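Local coordinates for putative calcium binding protein (Streptomyces coelicolor, PDB 3AKB) that binds calcium ions in EF-hand loops and probably takes part in calcium-mediated regulation in Streptomyces, at residues A8-F13 and Y161-P165; M33-V39 and A103-T109; V117-A121 and A138-D142. The protein carries 2 engineered substitutions. All coordinates share one frame; numbering follows the deposited sequence.

Overall arrangement
Helix 2-13 opens the chain, and at its end contact 1 brings it together with residues 161-165, the end of the last helix and the chain after it, so almost the whole protein lies in the loop it closes. Contacts 2 and 3 are both nested inside that loop. Contact 2 joins the end of helix 23-37 to the end of helix 89-107, just before the third EF-hand loop. The chain then runs on to helix 117-126, which contact 3 joins to helix 131-141. Contacts 2 and 3 follow one another without crossing and touch through Phe37 and Asp119, whereas contact 1 stays apart, its centre about 23 Å from that of contact 2.

Contact 1: A8-F13 and Y161-P165; sequences ARFTTF and YFTVP
The Phe162 ring is covered on both faces: Phe13 lies on one as an offset stack, centroids of the two rings 4.4 Å apart, and the opposite face takes the CD2 edge of neighbouring Tyr161, over its centre, while methyl CG2 of Thr12 reaches the ring edge. This cluster ties helix 2-13, which leads into the first EF-hand loop, to the end of the last helix, 151-161, and the chain after it. One face of the Tyr161 ring carries the Arg9 guanidinium in an off-centre cation-pi stack, planes 16° apart. Arg9 NE also sends its N-H to Tyr161 O, 2.7 Å away and almost straight at 174°, with the oxygen in the guanidinium plane; NH2 adds a weak bond to the same oxygen. The bend in the arginine chain at chi2 (71°) carries NE back to that carbonyl, and NH1 is held separately by Arg5 O. Further back along the arginine chain, CD packs on Val164 CG2, 3.7 Å away. With an alanine here, the Tyr161 carbonyl would probably lose this donor and the tyrosine ring the cover on that face. At the far end of the same ring, Tyr161 OH and Thr12 OG1 share a hydrogen bond of 2.8 Å.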
ATOM      1  N   ALA A   8     -11.842   0.585   7.004  1.00 13.76           N
ATOM      2  CA  ALA A   8     -10.637  -0.219   6.932  1.00 14.16           C
ATOM      3  C   ALA A   8      -9.683   0.262   5.830  1.00 13.20           C
ATOM      4  O   ALA A   8      -8.467   0.304   6.030  1.00 13.27           O
ATOM      5  CB  ALA A   8     -10.991  -1.701   6.740  1.00 13.75           C
ATOM      6  N   ARG A   9     -10.228   0.600   4.664  1.00 12.32           N
ATOM      7  CA  ARG A   9      -9.411   1.097   3.559  1.00 11.42           C
ATOM      8  C   ARG A   9      -8.828   2.463   3.896  1.00 11.38           C
ATOM      9  O   ARG A   9      -7.656   2.729   3.626  1.00 11.40           O
ATOM     10  CB  ARG A   9     -10.211   1.114   2.240  1.00 10.81           C
ATOM     11  CG  ARG A   9     -10.229  -0.230   1.471  1.00 12.79           C
ATOM     12  CD  ARG A   9     -11.074  -1.250   2.191  1.00 15.27           C
ATOM     13  NE  ARG A   9     -11.164  -2.524   1.483  1.00 11.86           N
ATOM     14  CZ  ARG A   9     -11.891  -3.543   1.935  1.00 14.40           C
ATOM     15  NH1 ARG A   9     -12.560  -3.404   3.070  1.00 13.79           N
ATOM     16  NH2 ARG A   9     -11.906  -4.707   1.278  1.00 14.66           N
ATOM     17  N   PHE A  10      -9.637   3.318   4.505  1.00 11.48           N
ATOM     18  CA  PHE A  10      -9.145   4.613   4.956  1.00 11.24           C
ATOM     19  C   PHE A  10      -7.987   4.479   5.938  1.00 11.66           C
ATOM     20  O   PHE A  10      -6.982   5.182   5.814  1.00 12.04           O
ATOM     21  CB  PHE A  10     -10.270   5.459   5.575  1.00 10.96           C
ATOM     22  CG  PHE A  10      -9.835   6.862   5.939  1.00 10.92           C
ATOM     23  CD1 PHE A  10      -9.746   7.837   4.955  1.00 11.67           C
ATOM     24  CD2 PHE A  10      -9.510   7.191   7.240  1.00 12.44           C
ATOM     25  CE1 PHE A  10      -9.320   9.137   5.272  1.00 11.79           C
ATOM     26  CE2 PHE A  10      -9.081   8.489   7.564  1.00 12.57           C
ATOM     27  CZ  PHE A  10      -8.998   9.454   6.566  1.00 11.65           C
ATOM     28  N   THR A  11      -8.149   3.617   6.935  1.00 12.05           N
ATOM     29  CA  THR A  11      -7.130   3.368   7.946  1.00 12.88           C
ATOM     30  C   THR A  11      -5.808   2.899   7.328  1.00 12.37           C
ATOM     31  O   THR A  11      -4.730   3.286   7.800  1.00 12.45           O
ATOM     32  CB  THR A  11      -7.639   2.335   8.993  1.00 14.07           C
ATOM     33  OG1 THR A  11      -8.821   2.835   9.637  1.00 17.50           O
ATOM     34  CG2 THR A  11      -6.585   2.046  10.066  1.00 15.32           C
ATOM     35  N   THR A  12      -5.883   2.084   6.279  1.00 11.99           N
ATOM     36  CA  THR A  12      -4.688   1.582   5.620  1.00 12.02           C
ATOM     37  C   THR A  12      -3.894   2.766   5.060  1.00 10.91           C
ATOM     38  O   THR A  12      -2.665   2.788   5.141  1.00 11.97           O
ATOM     39  CB  THR A  12      -5.042   0.591   4.490  1.00 11.70           C
ATOM     40  OG1 THR A  12      -5.700  -0.555   5.062  1.00 14.08           O
ATOM     41  CG2 THR A  12      -3.780   0.150   3.757  1.00 13.20           C
ATOM     42  N   PHE A  13      -4.579   3.772   4.529  1.00 10.86           N
ATOM     43  CA  PHE A  13      -3.884   4.952   3.988  1.00  9.09           C
ATOM     44  C   PHE A  13      -3.468   5.936   5.090  1.00  8.64           C
ATOM     45  O   PHE A  13      -2.410   6.567   5.015  1.00  8.96           O
ATOM     46  CB  PHE A  13      -4.773   5.695   2.981  1.00 10.11           C
ATOM     47  CG  PHE A  13      -4.917   5.007   1.637  1.00 11.36           C
ATOM     48  CD1 PHE A  13      -3.802   4.582   0.914  1.00 12.22           C
ATOM     49  CD2 PHE A  13      -6.189   4.860   1.063  1.00 12.71           C
ATOM     50  CE1 PHE A  13      -3.970   3.974  -0.371  1.00 12.68           C
ATOM     51  CE2 PHE A  13      -6.363   4.259  -0.216  1.00 13.33           C
ATOM     52  CZ  PHE A  13      -5.244   3.817  -0.924  1.00 12.65           C
ATOM     53  N   TYR A 161      -8.320  -5.131  -3.087  1.00 13.83           N
ATOM     54  CA  TYR A 161      -8.495  -4.629  -1.721  1.00 14.00           C
ATOM     55  C   TYR A 161      -9.102  -3.218  -1.715  1.00 14.07           C
ATOM     56  O   TYR A 161      -9.953  -2.926  -0.864  1.00 15.00           O
ATOM     57  CB  TYR A 161      -7.177  -4.645  -0.930  1.00 14.58           C
ATOM     58  CG  TYR A 161      -7.305  -4.051   0.451  1.00 13.85           C
ATOM     59  CD1 TYR A 161      -7.970  -4.723   1.469  1.00 16.50           C
ATOM     60  CD2 TYR A 161      -6.781  -2.791   0.730  1.00 13.99           C
ATOM     61  CE1 TYR A 161      -8.098  -4.147   2.744  1.00 13.15           C
ATOM     62  CE2 TYR A 161      -6.894  -2.218   2.011  1.00 14.16           C
ATOM     63  CZ  TYR A 161      -7.560  -2.895   2.991  1.00 15.50           C
ATOM     64  OH  TYR A 161      -7.673  -2.325   4.241  1.00 17.56           O
ATOM     65  N   PHE A 162      -8.693  -2.364  -2.658  1.00 14.22           N
ATOM     66  CA  PHE A 162      -9.235  -0.991  -2.716  1.00 13.79           C
ATOM     67  C   PHE A 162     -10.539  -0.848  -3.555  1.00 14.86           C
ATOM     68  O   PHE A 162     -11.029   0.273  -3.829  1.00 15.35           O
ATOM     69  CB  PHE A 162      -8.133   0.031  -3.052  1.00 13.53           C
ATOM     70  CG  PHE A 162      -7.145   0.233  -1.915  1.00 12.78           C
ATOM     71  CD1 PHE A 162      -7.559   0.846  -0.737  1.00 13.14           C
ATOM     72  CD2 PHE A 162      -5.841  -0.261  -1.986  1.00 12.31           C
ATOM     73  CE1 PHE A 162      -6.675   1.017   0.343  1.00 14.59           C
ATOM     74  CE2 PHE A 162      -4.950  -0.081  -0.921  1.00 12.39           C
ATOM     75  CZ  PHE A 162      -5.372   0.546   0.249  1.00 14.11           C
ATOM     76  N   THR A 163     -11.091  -2.009  -3.926  1.00 15.28           N
ATOM     77  CA  THR A 163     -12.437  -2.113  -4.468  1.00 15.89           C
ATOM     78  C   THR A 163     -13.352  -2.537  -3.331  1.00 16.03           C
ATOM     79  O   THR A 163     -13.527  -3.734  -3.048  1.00 16.60           O
ATOM     80  CB  THR A 163     -12.487  -3.137  -5.610  1.00 15.83           C
ATOM     81  OG1 THR A 163     -11.566  -2.749  -6.631  1.00 17.37           O
ATOM     82  CG2 THR A 163     -13.891  -3.228  -6.208  1.00 16.69           C
ATOM     83  N   VAL A 164     -13.923  -1.555  -2.650  1.00 16.23           N
ATOM     84  CA  VAL A 164     -14.774  -1.851  -1.518  1.00 16.87           C
ATOM     85  C   VAL A 164     -16.102  -2.376  -2.080  1.00 17.49           C
ATOM     86  O   VAL A 164     -16.829  -1.638  -2.742  1.00 17.34           O
ATOM     87  CB  VAL A 164     -15.005  -0.607  -0.650  1.00 16.63           C
ATOM     88  CG1 VAL A 164     -15.887  -0.976   0.516  1.00 18.05           C
ATOM     89  CG2 VAL A 164     -13.659  -0.025  -0.171  1.00 18.26           C
ATOM     90  N   PRO A 165     -16.409  -3.665  -1.848  1.00 18.58           N
ATOM     91  CA  PRO A 165     -17.607  -4.196  -2.495  1.00 18.68           C
ATOM     92  C   PRO A 165     -18.854  -3.600  -1.856  1.00 18.53           C
ATOM     93  O   PRO A 165     -18.841  -3.309  -0.652  1.00 17.58           O
ATOM     94  CB  PRO A 165     -17.517  -5.703  -2.237  1.00 19.53           C
ATOM     95  CG  PRO A 165     -16.647  -5.838  -1.049  1.00 19.04           C
ATOM     96  CD  PRO A 165     -15.719  -4.665  -1.019  1.00 19.05           C
TER

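Contact 2: M33-V39 and A103-T109; sequences MLAEFGV and ALGVADT. Engineered in segment 33-39: Met33 (natural residue Leu). With CA (calcium ion), chain C.
Helix segments 33-37 and 103-107 run side by side in nearly the same direction, their axes 10.1 Å apart at closest and 20° from parallel, with the CA atoms of Phe37 and Ala107 6.7 Å apart. Phe37 lays its ring over the opposing backbone: Ala107 CA makes a CH-pi contact 3.9 Å from the centroid of that ring, and Thr109 CG2 comes in at the ring edge. Val106 points both methyls at the first segment. With CG1 anti to the backbone N (171°), that methyl meets Phe37 CB, Met33 CE and Val39 CG2, while CG2 rests against Leu34 CD2, 3.8 Å away. Helix 23-37 follows the first EF-hand loop and helix 89-107 leads into the third. The chain leaves helical geometry at Gly38, with positive phi, in a Schellman motif, where Val39 N bonds back to Leu34 O at 2.9 Å; this turn brings Val39 round to Val106. Met33, an engineered residue in place of leucine, reaches across to the second helix, its chain extended beyond CG, with SD on Ala103 CB and CE 3.8 Å from Ala107 CB. Beyond that helix Asp108 turns away from the interface, and its OD1 binds the calcium ion at 2.3 Å together with Asp110, Asp112, the backbone carbonyl of Ala114 and two waters. One of these waters accepts the N-H of Thr109, and Asp108 OD2 is held by Gly113 N.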
ATOM      1  N   MET A  33       9.026   0.725   6.352  1.00  8.38           N
ATOM      2  CA  MET A  33       9.386  -0.491   5.626  1.00  7.79           C
ATOM      3  C   MET A  33      10.903  -0.583   5.439  1.00  8.69           C
ATOM      4  O   MET A  33      11.486  -1.652   5.582  1.00  9.62           O
ATOM      5  CB  MET A  33       8.703  -0.575   4.246  1.00  8.78           C
ATOM      6  CG  MET A  33       8.837  -1.938   3.629  1.00 10.67           C
ATOM      7  SD  MET A  33       8.563  -2.019   1.792  1.00  6.06           S
ATOM      8  CE  MET A  33       8.947  -3.800   1.610  1.00  9.06           C
ATOM      9  N   LEU A  34      11.535   0.538   5.100  1.00  8.62           N
ATOM     10  CA  LEU A  34      12.986   0.561   4.988  1.00  8.97           C
ATOM     11  C   LEU A  34      13.672   0.183   6.293  1.00  9.69           C
ATOM     12  O   LEU A  34      14.697  -0.540   6.280  1.00 10.45           O
ATOM     13  CB  LEU A  34      13.448   1.949   4.517  1.00  8.98           C
ATOM     14  CG  LEU A  34      12.998   2.278   3.097  1.00  7.94           C
ATOM     15  CD1 LEU A  34      13.305   3.760   2.802  1.00  9.38           C
ATOM     16  CD2 LEU A  34      13.616   1.386   2.036  1.00  8.71           C
ATOM     17  N   ALA A  35      13.145   0.684   7.411  1.00  9.94           N
ATOM     18  CA  ALA A  35      13.690   0.353   8.719  1.00 10.91           C
ATOM     19  C   ALA A  35      13.550  -1.139   9.036  1.00 10.28           C
ATOM     20  O   ALA A  35      14.508  -1.764   9.550  1.00 11.58           O
ATOM     21  CB  ALA A  35      13.036   1.205   9.784  1.00 10.24           C
ATOM     22  N   GLU A  36      12.400  -1.725   8.679  1.00 10.54           N
ATOM     23  CA  GLU A  36      12.150  -3.147   8.922  1.00 10.26           C
ATOM     24  C   GLU A  36      13.192  -4.033   8.220  1.00 10.44           C
ATOM     25  O   GLU A  36      13.642  -5.051   8.788  1.00 11.15           O
ATOM     26  CB  GLU A  36      10.721  -3.507   8.466  1.00 10.29           C
ATOM     27  CG  GLU A  36      10.371  -5.003   8.460  1.00 11.43           C
ATOM     28  CD  GLU A  36      10.389  -5.608   9.835  1.00 12.92           C
ATOM     29  OE1 GLU A  36       9.907  -4.942  10.777  1.00 17.07           O
ATOM     30  OE2 GLU A  36      10.903  -6.734   9.997  1.00 13.27           O
ATOM     31  N   PHE A  37      13.541  -3.664   6.990  1.00  9.72           N
ATOM     32  CA  PHE A  37      14.483  -4.436   6.170  1.00  9.27           C
ATOM     33  C   PHE A  37      15.937  -3.938   6.233  1.00  9.98           C
ATOM     34  O   PHE A  37      16.817  -4.515   5.601  1.00 11.46           O
ATOM     35  CB  PHE A  37      13.969  -4.501   4.742  1.00  9.09           C
ATOM     36  CG  PHE A  37      12.801  -5.414   4.603  1.00  8.83           C
ATOM     37  CD1 PHE A  37      13.001  -6.790   4.474  1.00  9.80           C
ATOM     38  CD2 PHE A  37      11.500  -4.918   4.701  1.00  9.48           C
ATOM     39  CE1 PHE A  37      11.896  -7.638   4.396  1.00  9.84           C
ATOM     40  CE2 PHE A  37      10.393  -5.769   4.644  1.00  9.19           C
ATOM     41  CZ  PHE A  37      10.586  -7.118   4.482  1.00 10.03           C
ATOM     42  N   GLY A  38      16.185  -2.876   6.989  1.00  9.73           N
ATOM     43  CA  GLY A  38      17.559  -2.356   7.094  1.00 10.21           C
ATOM     44  C   GLY A  38      18.121  -1.819   5.797  1.00 10.98           C
ATOM     45  O   GLY A  38      19.357  -1.879   5.554  1.00 12.35           O
ATOM     46  N   VAL A  39      17.234  -1.268   4.979  1.00  9.80           N
ATOM     47  CA  VAL A  39      17.602  -0.673   3.695  1.00  9.65           C
ATOM     48  C   VAL A  39      17.699   0.840   3.877  1.00  9.78           C
ATOM     49  O   VAL A  39      16.774   1.465   4.392  1.00 10.64           O
ATOM     50  CB  VAL A  39      16.595  -1.040   2.584  1.00  9.48           C
ATOM     51  CG1 VAL A  39      16.900  -0.292   1.289  1.00 10.24           C
ATOM     52  CG2 VAL A  39      16.585  -2.539   2.376  1.00 10.22           C
ATOM     53  N   ALA A 103       8.776  -1.838  -3.367  1.00  7.78           N
ATOM     54  CA  ALA A 103       8.576  -2.549  -2.120  1.00  7.68           C
ATOM     55  C   ALA A 103       9.062  -3.980  -2.272  1.00  7.46           C
ATOM     56  O   ALA A 103       9.725  -4.517  -1.383  1.00  7.23           O
ATOM     57  CB  ALA A 103       7.086  -2.513  -1.726  1.00  8.32           C
ATOM     58  N   LEU A 104       8.768  -4.611  -3.407  1.00  8.12           N
ATOM     59  CA  LEU A 104       9.315  -5.952  -3.635  1.00  8.06           C
ATOM     60  C   LEU A 104      10.843  -5.953  -3.605  1.00  7.95           C
ATOM     61  O   LEU A 104      11.469  -6.881  -3.092  1.00  9.45           O
ATOM     62  CB  LEU A 104       8.827  -6.534  -4.970  1.00  7.72           C
ATOM     63  CG  LEU A 104       7.350  -6.946  -4.899  1.00  9.90           C
ATOM     64  CD1 LEU A 104       6.767  -7.155  -6.259  1.00 12.02           C
ATOM     65  CD2 LEU A 104       7.128  -8.249  -4.094  1.00 11.35           C
ATOM     66  N   GLY A 105      11.449  -4.916  -4.174  1.00  7.88           N
ATOM     67  CA  GLY A 105      12.922  -4.828  -4.175  1.00  6.47           C
ATOM     68  C   GLY A 105      13.465  -4.734  -2.763  1.00  7.45           C
ATOM     69  O   GLY A 105      14.484  -5.354  -2.428  1.00  8.70           O
ATOM     70  N   VAL A 106      12.797  -3.940  -1.932  1.00  7.27           N
ATOM     71  CA  VAL A 106      13.212  -3.808  -0.539  1.00  7.54           C
ATOM     72  C   VAL A 106      13.110  -5.110   0.246  1.00  7.58           C
ATOM     73  O   VAL A 106      13.987  -5.413   1.084  1.00  9.24           O
ATOM     74  CB  VAL A 106      12.412  -2.674   0.164  1.00  6.40           C
ATOM     75  CG1 VAL A 106      12.652  -2.645   1.652  1.00  7.04           C
ATOM     76  CG2 VAL A 106      12.791  -1.342  -0.435  1.00  8.28           C
ATOM     77  N   ALA A 107      12.033  -5.857  -0.019  1.00  8.12           N
ATOM     78  CA  ALA A 107      11.743  -7.085   0.720  1.00  8.61           C
ATOM     79  C   ALA A 107      12.475  -8.329   0.176  1.00  9.03           C
ATOM     80  O   ALA A 107      12.374  -9.421   0.758  1.00  9.88           O
ATOM     81  CB  ALA A 107      10.221  -7.325   0.784  1.00  8.75           C
ATOM     82  N   ASP A 108      13.188  -8.169  -0.935  1.00  9.04           N
ATOM     83  CA  ASP A 108      14.025  -9.232  -1.502  1.00  9.78           C
ATOM     84  C   ASP A 108      15.389  -9.204  -0.816  1.00 10.62           C
ATOM     85  O   ASP A 108      16.250  -8.416  -1.174  1.00 12.07           O
ATOM     86  CB  ASP A 108      14.163  -9.019  -3.012  1.00  9.79           C
ATOM     87  CG  ASP A 108      15.164  -9.958  -3.649  1.00 11.49           C
ATOM     88  OD1 ASP A 108      15.551 -10.950  -2.985  1.00 11.84           O
ATOM     89  OD2 ASP A 108      15.504  -9.734  -4.839  1.00 14.18           O
ATOM     90  N   THR A 109      15.562 -10.047   0.194  1.00  9.50           N
ATOM     91  CA  THR A 109      16.712  -9.930   1.079  1.00 11.46           C
ATOM     92  C   THR A 109      17.968 -10.618   0.542  1.00 11.59           C
ATOM     93  O   THR A 109      19.076 -10.304   0.986  1.00 12.76           O
ATOM     94  CB  THR A 109      16.402 -10.446   2.483  1.00 11.20           C
ATOM     95  OG1 THR A 109      16.160 -11.857   2.436  1.00 13.11           O
ATOM     96  CG2 THR A 109      15.213  -9.717   3.073  1.00 12.99           C
TER
HETATM   97 CA    CA C   2      14.745 -13.078  -2.592  1.00  9.41          CA
HETATM   98  O   HOH W   1      14.599 -12.782  -0.301  1.00 10.59           O
HETATM   99  O   HOH W   2      14.203 -15.294  -2.057  1.00 12.92           O

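Contact 3: V117-A121 and A138-D142; sequences VADTA and AAALD. With CA (calcium ion), chain I.
Ala138 presses its CB against the backbone of helix 117-126, 3.4 Å from Val117 O and 3.5 Å from Ala121 N, and so sits right over the helical hydrogen bond that joins those two atoms. The Ala138 methyl points at the flank of Ala121, CB to CB at 3.8 Å. With so little side chain on either residue, the CA atoms of Ala121 and Ala138 come within 5.1 Å of each other. Val117 and Thr120 extend the contact toward the calcium end of the second helix. In Val117, CG1 is anti to the backbone N (chi1 168°) and lies over Ala139 N. Its CG2 reaches Asp142 CB at 3.9 Å, the two side chains crossing at about a right angle. Thr120 gives its methyl to the interface, CG2 touching Leu141 CD1 at 3.8 Å, while its OG1 bonds Thr116 O, just before the helix.

One step further out is the fourth EF-hand loop. Asp142 OD1 binds the calcium ion at 2.4 Å, in company with Asp144, Asp146, Glu153 and the carbonyl of Lys148, and OD2 is hydrogen-bonded to Gly147 N, which, with the metal bond at OD1, helps hold the carboxylate's rotation. So Val117 CG2 packs against CB of a residue that binds the metal. Val117 is also joined by backbone hydrogen bonds to Gly147, a backbone link from the start of the helix to the fourth loop, consistent with the pairing of neighbouring EF-hands, and Val149 packs on both Val117 and Thr120.

Helix 117-126 thus has helix 131-141 along one flank, while Asp119, pointing away from this contact, meets Phe37 at the end of helix 23-37 and Ala107 at the end of helix 89-107.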
ATOM      1  N   VAL A 117       6.897 -15.423   1.428  1.00 10.30           N
ATOM      2  CA  VAL A 117       5.697 -15.149   2.222  1.00 10.55           C
ATOM      3  C   VAL A 117       6.045 -14.506   3.599  1.00 10.90           C
ATOM      4  O   VAL A 117       5.393 -13.537   4.037  1.00 10.50           O
ATOM      5  CB  VAL A 117       4.874 -16.462   2.398  1.00 11.33           C
ATOM      6  CG1 VAL A 117       3.776 -16.282   3.456  1.00 10.45           C
ATOM      7  CG2 VAL A 117       4.241 -16.854   1.081  1.00 11.86           C
ATOM      8  N   ALA A 118       7.056 -15.024   4.279  1.00 10.72           N
ATOM      9  CA  ALA A 118       7.438 -14.496   5.600  1.00  9.94           C
ATOM     10  C   ALA A 118       7.842 -13.013   5.509  1.00  9.73           C
ATOM     11  O   ALA A 118       7.513 -12.201   6.363  1.00  9.77           O
ATOM     12  CB  ALA A 118       8.565 -15.333   6.209  1.00 11.28           C
ATOM     13  N   ASP A 119       8.567 -12.662   4.445  1.00  8.90           N
ATOM     14  CA  ASP A 119       9.002 -11.271   4.287  1.00  8.96           C
ATOM     15  C   ASP A 119       7.868 -10.361   3.804  1.00  8.55           C
ATOM     16  O   ASP A 119       7.844  -9.172   4.115  1.00  7.58           O
ATOM     17  CB  ASP A 119      10.244 -11.211   3.392  1.00  8.91           C
ATOM     18  CG  ASP A 119      11.488 -11.751   4.109  1.00  9.37           C
ATOM     19  OD1 ASP A 119      11.506 -11.700   5.373  1.00 11.11           O
ATOM     20  OD2 ASP A 119      12.452 -12.240   3.456  1.00 10.12           O
ATOM     21  N   THR A 120       6.922 -10.933   3.056  1.00  8.55           N
ATOM     22  CA  THR A 120       5.694 -10.233   2.736  1.00  8.83           C
ATOM     23  C   THR A 120       4.929  -9.866   4.014  1.00  8.94           C
ATOM     24  O   THR A 120       4.431  -8.737   4.132  1.00  9.90           O
ATOM     25  CB  THR A 120       4.835 -11.068   1.797  1.00  9.51           C
ATOM     26  OG1 THR A 120       5.588 -11.271   0.597  1.00  9.79           O
ATOM     27  CG2 THR A 120       3.518 -10.336   1.451  1.00  9.41           C
ATOM     28  N   ALA A 121       4.837 -10.797   4.960  1.00  8.77           N
ATOM     29  CA  ALA A 121       4.207 -10.503   6.242  1.00  8.19           C
ATOM     30  C   ALA A 121       4.893  -9.344   6.980  1.00  8.84           C
ATOM     31  O   ALA A 121       4.217  -8.463   7.547  1.00  9.44           O
ATOM     32  CB  ALA A 121       4.140 -11.772   7.113  1.00  7.81           C
ATOM     33  N   ALA A 138      -0.383 -12.424   4.042  1.00 11.49           N
ATOM     34  CA  ALA A 138       0.785 -12.809   3.232  1.00 11.96           C
ATOM     35  C   ALA A 138       0.582 -14.167   2.560  1.00 12.28           C
ATOM     36  O   ALA A 138       0.843 -14.306   1.369  1.00 12.18           O
ATOM     37  CB  ALA A 138       2.074 -12.812   4.066  1.00 11.58           C
ATOM     38  N   ALA A 139       0.108 -15.148   3.325  1.00 12.87           N
ATOM     39  CA  ALA A 139      -0.169 -16.477   2.817  1.00 13.19           C
ATOM     40  C   ALA A 139      -1.167 -16.449   1.656  1.00 13.90           C
ATOM     41  O   ALA A 139      -0.957 -17.157   0.672  1.00 13.40           O
ATOM     42  CB  ALA A 139      -0.688 -17.370   3.942  1.00 14.49           C
ATOM     43  N   ALA A 140      -2.223 -15.636   1.789  1.00 13.35           N
ATOM     44  CA  ALA A 140      -3.285 -15.533   0.787  1.00 13.83           C
ATOM     45  C   ALA A 140      -2.794 -14.900  -0.497  1.00 14.35           C
ATOM     46  O   ALA A 140      -3.345 -15.145  -1.572  1.00 14.76           O
ATOM     47  CB  ALA A 140      -4.488 -14.756   1.350  1.00 15.48           C
ATOM     48  N   LEU A 141      -1.752 -14.076  -0.391  1.00 13.28           N
ATOM     49  CA  LEU A 141      -1.152 -13.467  -1.578  1.00 13.99           C
ATOM     50  C   LEU A 141      -0.397 -14.455  -2.472  1.00 13.51           C
ATOM     51  O   LEU A 141      -0.175 -14.171  -3.656  1.00 14.72           O
ATOM     52  CB  LEU A 141      -0.226 -12.321  -1.157  1.00 13.35           C
ATOM     53  CG  LEU A 141      -0.966 -11.065  -0.678  1.00 14.16           C
ATOM     54  CD1 LEU A 141       0.018 -10.085  -0.100  1.00 13.78           C
ATOM     55  CD2 LEU A 141      -1.740 -10.452  -1.825  1.00 14.85           C
ATOM     56  N   ASP A 142       0.030 -15.580  -1.902  1.00 13.30           N
ATOM     57  CA  ASP A 142       0.757 -16.611  -2.653  1.00 13.16           C
ATOM     58  C   ASP A 142      -0.245 -17.508  -3.365  1.00 13.47           C
ATOM     59  O   ASP A 142      -0.511 -18.624  -2.933  1.00 14.23           O
ATOM     60  CB  ASP A 142       1.633 -17.430  -1.706  1.00 12.60           C
ATOM     61  CG  ASP A 142       2.485 -18.456  -2.431  1.00 13.47           C
ATOM     62  OD1 ASP A 142       2.694 -18.301  -3.637  1.00 13.46           O
ATOM     63  OD2 ASP A 142       2.915 -19.437  -1.786  1.00 13.99           O
TER
HETATM   64 CA    CA I 175       3.551 -17.113  -5.541  1.00 12.22          CA
HETATM   65  O   HOH W   3       4.732 -16.676  -7.418  1.00 14.79           O